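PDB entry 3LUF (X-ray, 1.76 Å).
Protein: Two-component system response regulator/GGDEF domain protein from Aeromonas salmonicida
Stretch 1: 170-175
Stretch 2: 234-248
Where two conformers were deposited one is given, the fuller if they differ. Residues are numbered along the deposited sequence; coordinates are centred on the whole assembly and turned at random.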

ATOM      1  N   ILE B 170     -12.447  11.172 -12.317  1.00 12.65           N
ATOM      2  CA  ILE B 170     -11.368  11.185 -11.271  1.00 12.16           C
ATOM      3  C   ILE B 170     -11.564   9.910 -10.443  1.00 12.24           C
ATOM      4  O   ILE B 170     -12.678   9.660  -9.968  1.00 13.04           O
ATOM      5  CB  ILE B 170     -11.421  12.443 -10.391  1.00 12.67           C
ATOM      6  CG1 ILE B 170     -10.926  13.666 -11.184  1.00 11.81           C
ATOM      7  CG2 ILE B 170     -10.564  12.260  -9.115  1.00 11.77           C
ATOM      8  CD1 ILE B 170     -11.251  15.047 -10.535  1.00 13.59           C
ATOM      9  N   ARG B 171     -10.518   9.082 -10.292  1.00 11.72           N
ATOM     10  CA  ARG B 171     -10.681   7.820  -9.567  1.00 11.37           C
ATOM     11  C   ARG B 171      -9.873   7.751  -8.274  1.00 10.59           C
ATOM     12  O   ARG B 171      -9.992   6.800  -7.506  1.00 10.19           O
ATOM     13  CB  ARG B 171     -10.323   6.646 -10.471  1.00 12.39           C
ATOM     14  CG  ARG B 171      -8.829   6.508 -10.768  1.00 13.55           C
ATOM     15  CD  ARG B 171      -8.618   5.269 -11.623  1.00 15.96           C
ATOM     16  NE  ARG B 171      -9.241   5.473 -12.937  1.00 20.24           N
ATOM     17  CZ  ARG B 171      -9.333   4.534 -13.874  1.00 22.72           C
ATOM     18  NH1 ARG B 171      -8.893   3.294 -13.621  1.00 22.98           N
ATOM     19  NH2 ARG B 171      -9.915   4.829 -15.045  1.00 22.16           N
ATOM     20  N   LEU B 172      -9.006   8.748  -8.064  1.00 10.35           N
ATOM     21  CA  LEU B 172      -8.129   8.691  -6.886  1.00 10.27           C
ATOM     22  C   LEU B 172      -7.952  10.112  -6.380  1.00 10.19           C
ATOM     23  O   LEU B 172      -7.724  11.035  -7.154  1.00 10.88           O
ATOM     24  CB  LEU B 172      -6.790   8.039  -7.251  1.00 11.21           C
ATOM     25  CG  LEU B 172      -5.650   8.237  -6.224  1.00 14.72           C
ATOM     26  CD1 LEU B 172      -5.996   7.399  -5.050  1.00 16.52           C
ATOM     27  CD2 LEU B 172      -4.282   7.848  -6.763  1.00 20.62           C
ATOM     28  N   VAL B 173      -8.132  10.279  -5.076  0.70  9.98           N
ATOM     29  CA  VAL B 173      -7.991  11.560  -4.407  0.70  9.89           C
ATOM     30  C   VAL B 173      -6.932  11.418  -3.327  0.70  9.87           C
ATOM     31  O   VAL B 173      -6.956  10.442  -2.553  0.70  9.73           O
ATOM     32  CB  VAL B 173      -9.291  12.035  -3.719  0.70  8.88           C
ATOM     33  CG1 VAL B 173      -9.063  13.447  -3.154  0.70 10.85           C
ATOM     34  CG2 VAL B 173     -10.481  12.025  -4.673  0.70 10.75           C
ATOM     35  N   LEU B 174      -5.986  12.371  -3.289  1.00 10.59           N
ATOM     36  CA  LEU B 174      -5.024  12.488  -2.198  1.00 11.48           C
ATOM     37  C   LEU B 174      -5.412  13.692  -1.353  1.00 12.00           C
ATOM     38  O   LEU B 174      -5.557  14.789  -1.869  1.00 13.06           O
ATOM     39  CB  LEU B 174      -3.602  12.654  -2.744  1.00 12.37           C
ATOM     40  CG  LEU B 174      -3.040  11.538  -3.654  1.00 16.15           C
ATOM     41  CD1 LEU B 174      -3.513  11.665  -5.110  1.00 20.65           C
ATOM     42  CD2 LEU B 174      -1.542  11.658  -3.654  1.00 20.66           C
ATOM     43  N   VAL B 175      -5.568  13.478  -0.053  1.00 11.70           N
ATOM     44  CA  VAL B 175      -6.230  14.448   0.845  1.00 12.73           C
ATOM     45  C   VAL B 175      -5.341  14.858   2.014  1.00 13.59           C
ATOM     46  O   VAL B 175      -4.995  14.048   2.843  1.00 14.44           O
ATOM     47  CB  VAL B 175      -7.547  13.853   1.417  1.00 13.87           C
ATOM     48  CG1 VAL B 175      -8.239  14.885   2.311  1.00 14.01           C
ATOM     49  CG2 VAL B 175      -8.482  13.476   0.289  1.00 12.62           C
ATOM     50  N   GLU B 234       8.028   6.986  -2.629  1.00 14.23           N
ATOM     51  CA  GLU B 234       7.004   6.529  -1.706  1.00 14.88           C
ATOM     52  C   GLU B 234       5.617   6.906  -2.229  1.00 14.84           C
ATOM     53  O   GLU B 234       4.733   6.048  -2.314  1.00 13.97           O
ATOM     54  CB  GLU B 234       7.242   7.073  -0.311  1.00 14.82           C
ATOM     55  CG  GLU B 234       8.433   6.380   0.359  1.00 14.90           C
ATOM     56  CD  GLU B 234       8.808   7.011   1.693  1.00 16.80           C
ATOM     57  OE1 GLU B 234       9.422   6.301   2.521  1.00 16.26           O
ATOM     58  OE2 GLU B 234       8.526   8.216   1.889  1.00 17.20           O
ATOM     59  N   LEU B 235       5.490   8.143  -2.704  1.00 14.98           N
ATOM     60  CA  LEU B 235       4.230   8.617  -3.280  1.00 15.13           C
ATOM     61  C   LEU B 235       3.879   7.777  -4.497  1.00 15.24           C
ATOM     62  O   LEU B 235       2.751   7.300  -4.609  1.00 15.39           O
ATOM     63  CB  LEU B 235       4.292  10.120  -3.667  1.00 15.02           C
ATOM     64  CG  LEU B 235       3.064  10.612  -4.456  1.00 16.47           C
ATOM     65  CD1 LEU B 235       1.799  10.604  -3.614  1.00 15.90           C
ATOM     66  CD2 LEU B 235       3.337  11.985  -5.022  1.00 14.23           C
ATOM     67  N   GLN B 236       4.836   7.620  -5.412  1.00 14.31           N
ATOM     68  CA  GLN B 236       4.640   6.772  -6.584  1.00 15.28           C
ATOM     69  C   GLN B 236       4.191   5.368  -6.239  1.00 14.18           C
ATOM     70  O   GLN B 236       3.261   4.878  -6.848  1.00 14.61           O
ATOM     71  CB  GLN B 236       5.898   6.707  -7.453  1.00 15.72           C
ATOM     72  CG  GLN B 236       5.793   5.704  -8.609  1.00 19.28           C
ATOM     73  CD  GLN B 236       6.933   5.874  -9.629  1.00 27.18           C
ATOM     74  OE1 GLN B 236       6.695   6.138 -10.814  1.00 29.09           O
ATOM     75  NE2 GLN B 236       8.166   5.786  -9.152  1.00 27.90           N
ATOM     76  N   CYS B 237       4.856   4.725  -5.266  1.00 11.95           N
ATOM     77  CA  CYS B 237       4.517   3.358  -4.857  1.00 11.90           C
ATOM     78  C   CYS B 237       3.071   3.299  -4.359  1.00 11.14           C
ATOM     79  O   CYS B 237       2.316   2.415  -4.752  1.00 10.62           O
ATOM     80  CB  CYS B 237       5.459   2.909  -3.732  1.00 10.83           C
ATOM     81  SG  CYS B 237       5.120   1.327  -3.047  1.00 14.01           S
ATOM     82  N   ARG B 238       2.697   4.242  -3.501  1.00 11.34           N
ATOM     83  CA  ARG B 238       1.324   4.207  -2.948  1.00 12.39           C
ATOM     84  C   ARG B 238       0.250   4.413  -4.028  1.00 11.44           C
ATOM     85  O   ARG B 238      -0.810   3.743  -4.026  1.00 11.24           O
ATOM     86  CB  ARG B 238       1.160   5.307  -1.899  1.00 11.70           C
ATOM     87  CG  ARG B 238       1.988   5.079  -0.666  1.00 14.52           C
ATOM     88  CD  ARG B 238       1.215   4.282   0.415  1.00 16.05           C
ATOM     89  NE  ARG B 238       0.713   2.984  -0.023  1.00 15.18           N
ATOM     90  CZ  ARG B 238       1.452   1.881  -0.162  1.00 17.85           C
ATOM     91  NH1 ARG B 238       2.766   1.926   0.056  1.00 15.23           N
ATOM     92  NH2 ARG B 238       0.883   0.744  -0.560  1.00 16.20           N
ATOM     93  N   VAL B 239       0.523   5.380  -4.901  1.00 11.57           N
ATOM     94  CA  VAL B 239      -0.399   5.701  -5.969  1.00 11.69           C
ATOM     95  C   VAL B 239      -0.522   4.497  -6.873  1.00 11.23           C
ATOM     96  O   VAL B 239      -1.636   4.049  -7.137  1.00  9.69           O
ATOM     97  CB  VAL B 239      -0.014   6.977  -6.713  1.00 12.11           C
ATOM     98  CG1 VAL B 239      -0.800   7.072  -8.060  1.00 13.24           C
ATOM     99  CG2 VAL B 239      -0.287   8.181  -5.841  1.00 12.10           C
ATOM    100  N   SER B 240       0.610   3.899  -7.274  1.00 10.52           N
ATOM    101  CA  SER B 240       0.524   2.728  -8.152  1.00 11.06           C
ATOM    102  C   SER B 240      -0.267   1.592  -7.519  1.00 10.80           C
ATOM    103  O   SER B 240      -1.130   0.985  -8.167  1.00 11.33           O
ATOM    104  CB  SER B 240       1.920   2.234  -8.558  1.00 11.97           C
ATOM    105  OG  SER B 240       2.518   3.279  -9.272  1.00 13.13           O
ATOM    106  N   HIS B 241      -0.017   1.316  -6.227  1.00 10.46           N
ATOM    107  CA  HIS B 241      -0.736   0.239  -5.538  1.00 11.03           C
ATOM    108  C   HIS B 241      -2.252   0.474  -5.514  1.00  9.88           C
ATOM    109  O   HIS B 241      -3.026  -0.479  -5.707  1.00 10.81           O
ATOM    110  CB  HIS B 241      -0.239   0.033  -4.102  1.00 12.45           C
ATOM    111  CG  HIS B 241       0.992  -0.814  -3.980  1.00 14.25           C
ATOM    112  ND1 HIS B 241       0.984  -2.167  -4.226  1.00 23.42           N
ATOM    113  CD2 HIS B 241       2.251  -0.511  -3.578  1.00 18.48           C
ATOM    114  CE1 HIS B 241       2.196  -2.661  -4.003  1.00 21.17           C
ATOM    115  NE2 HIS B 241       2.985  -1.671  -3.626  1.00 18.59           N
ATOM    116  N   ASN B 242      -2.655   1.707  -5.263  1.00  9.54           N
ATOM    117  CA  ASN B 242      -4.092   2.040  -5.214  1.00  9.71           C
ATOM    118  C   ASN B 242      -4.761   1.965  -6.580  1.00  8.94           C
ATOM    119  O   ASN B 242      -5.911   1.470  -6.712  1.00  8.25           O
ATOM    120  CB  ASN B 242      -4.331   3.394  -4.541  1.00 11.53           C
ATOM    121  CG  ASN B 242      -4.200   3.287  -3.047  1.00 14.03           C
ATOM    122  OD1 ASN B 242      -3.113   3.457  -2.481  1.00 18.57           O
ATOM    123  ND2 ASN B 242      -5.268   2.845  -2.410  1.00 14.30           N
ATOM    124  N   LEU B 243      -4.043   2.423  -7.585  1.00  9.12           N
ATOM    125  CA  LEU B 243      -4.543   2.296  -8.980  1.00  8.49           C
ATOM    126  C   LEU B 243      -4.658   0.834  -9.407  1.00 10.11           C
ATOM    127  O   LEU B 243      -5.646   0.412 -10.023  1.00  9.59           O
ATOM    128  CB  LEU B 243      -3.721   3.132  -9.975  1.00  8.71           C
ATOM    129  CG  LEU B 243      -3.685   4.639  -9.744  1.00  8.71           C
ATOM    130  CD1 LEU B 243      -2.756   5.301 -10.743  1.00 10.58           C
ATOM    131  CD2 LEU B 243      -5.082   5.281  -9.790  1.00 12.57           C
ATOM    132  N   GLU B 244      -3.655   0.025  -9.069  1.00 10.27           N
ATOM    133  CA  GLU B 244      -3.729  -1.395  -9.371  1.00 12.07           C
ATOM    134  C   GLU B 244      -4.923  -2.059  -8.659  1.00 11.78           C
ATOM    135  O   GLU B 244      -5.632  -2.859  -9.250  1.00 11.30           O
ATOM    136  CB  GLU B 244      -2.401  -2.061  -8.979  1.00 14.09           C
ATOM    137  CG  GLU B 244      -2.467  -3.570  -8.885  1.00 22.18           C
ATOM    138  CD  GLU B 244      -1.972  -4.243 -10.127  1.00 30.71           C
ATOM    139  OE1 GLU B 244      -1.958  -5.499 -10.141  1.00 34.45           O
ATOM    140  OE2 GLU B 244      -1.579  -3.537 -11.099  1.00 36.00           O
ATOM    141  N   ALA B 245      -5.150  -1.716  -7.392  1.00 10.26           N
ATOM    142  CA  ALA B 245      -6.294  -2.290  -6.652  1.00 10.95           C
ATOM    143  C   ALA B 245      -7.602  -1.938  -7.330  1.00 10.38           C
ATOM    144  O   ALA B 245      -8.516  -2.785  -7.385  1.00 11.68           O
ATOM    145  CB  ALA B 245      -6.298  -1.811  -5.200  1.00 11.20           C
ATOM    146  N   LEU B 246      -7.724  -0.710  -7.825  1.00 10.14           N
ATOM    147  CA  LEU B 246      -8.939  -0.336  -8.561  1.00 10.89           C
ATOM    148  C   LEU B 246      -9.149  -1.176  -9.817  1.00 11.67           C
ATOM    149  O   LEU B 246     -10.293  -1.434 -10.225  1.00 13.42           O
ATOM    150  CB  LEU B 246      -8.933   1.160  -8.931  1.00 10.70           C
ATOM    151  CG  LEU B 246      -9.197   2.142  -7.794  1.00 11.84           C
ATOM    152  CD1 LEU B 246      -8.990   3.539  -8.304  1.00 12.23           C
ATOM    153  CD2 LEU B 246     -10.607   2.032  -7.185  1.00 14.44           C
ATOM    154  N   GLU B 247      -8.052  -1.604 -10.435  1.00 11.34           N
ATOM    155  CA  GLU B 247      -8.147  -2.343 -11.697  1.00 11.72           C
ATOM    156  C   GLU B 247      -8.340  -3.837 -11.467  1.00 13.23           C
ATOM    157  O   GLU B 247      -8.852  -4.543 -12.354  1.00 13.11           O
ATOM    158  CB  GLU B 247      -6.843  -2.144 -12.511  1.00 12.63           C
ATOM    159  CG  GLU B 247      -6.724  -0.722 -13.051  1.00 13.06           C
ATOM    160  CD  GLU B 247      -5.296  -0.225 -13.226  1.00 11.14           C
ATOM    161  OE1 GLU B 247      -4.334  -1.000 -12.999  1.00 13.52           O
ATOM    162  OE2 GLU B 247      -5.156   0.954 -13.614  1.00 12.30           O
ATOM    163  N   GLN B 248      -7.920  -4.332 -10.298  1.00 13.50           N
ATOM    164  CA  GLN B 248      -7.743  -5.763 -10.111  1.00 14.53           C
ATOM    165  C   GLN B 248      -8.455  -6.389  -8.925  1.00 17.63           C
ATOM    166  O   GLN B 248      -8.645  -7.593  -8.927  1.00 17.89           O
ATOM    167  CB  GLN B 248      -6.259  -6.126  -9.979  1.00 15.12           C
ATOM    168  CG  GLN B 248      -5.431  -5.875 -11.195  1.00 13.06           C
ATOM    169  CD  GLN B 248      -5.941  -6.533 -12.478  1.00 13.39           C
ATOM    170  OE1 GLN B 248      -6.777  -7.459 -12.462  1.00 14.34           O
ATOM    171  NE2 GLN B 248      -5.402  -6.061 -13.603  1.00 15.70           N
TER
HETATM  172  O   HOH W   1      -6.748   2.484 -11.899  1.00 13.53           O

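This is a strand-on-helix packing contact, built from aliphatic side chains along most of its length and finished at one end by a water-mediated link between an arginine and the helix. The strand 172-175 and the helix 234-248 run closer to antiparallel than parallel, with 145° between their N-to-C directions and axes 10.3 Å apart at closest approach. That spacing leaves room for side chains between the backbones; the nearest CA atoms, those of Leu172 and Leu243, are 7.6 Å apart. The stretches bury 354 Å² together, and no direct hydrogen bond crosses between them.

Within 172-175 the side chains that take part alternate. The CA-to-CB bonds of Leu172 and Leu174 point toward the helix, whereas Val173 and Val175 keep their side chains 9.3 Å or more from it and bury no area here. On the helix, Leu235, Val239, Asn242, Leu243 and Leu246 are related by steps of three and four (235 to 239, 239 to 242 and 243, 243 to 246), as expected for one face of a helix whose i to i+4 backbone hydrogen bonds are intact through this region, for example Leu243 N to Val239 O at 2.9 Å.

Leu172 reaches two helical turns at once: its CD2 lies 3.8 Å from Val239 CG1 and 4.0 Å from Leu243 CD2. Its CD1 comes within 4.4 Å of Asn242 CB, a looser approach to the aliphatic part of that residue. Farther along the strand, Leu174 CD2 meets Leu235 CD1 at 3.5 Å and Val239 CG2 at 4.3 Å. Val239 therefore touches both leucines; its CG2 is also 4.1 Å from Leu172 CD2. Because the directions are closer to opposed than aligned, advancing along the strand from Leu172 to Leu174 moves the contact back along the helix from Leu243 to Leu235.

Arg171 extends the packing toward the helix C-terminus. Its CD is 4.0 Å from Leu243 CD2 and 3.8 Å from Leu246 CD1, so the aliphatic portion of the side chain rests on leucine methyls. Leu246 CD1 also approaches Arg171 O, at 3.5 Å. The charged end behaves differently. Arg171 NH1 and Glu247 OE2 are 4.4 Å apart, beyond salt-bridge range, and the oxygen lies well out of the guanidinium plane with no N-H directed at it. Their charges are near each other, but the directional link runs through water 1. This water accepts from Arg171 NH1 at 2.9 Å and donates to Glu247 OE2 at 2.8 Å and to Leu243 O at 3.0 Å, joining the arginine to both a side chain and the backbone of the helix.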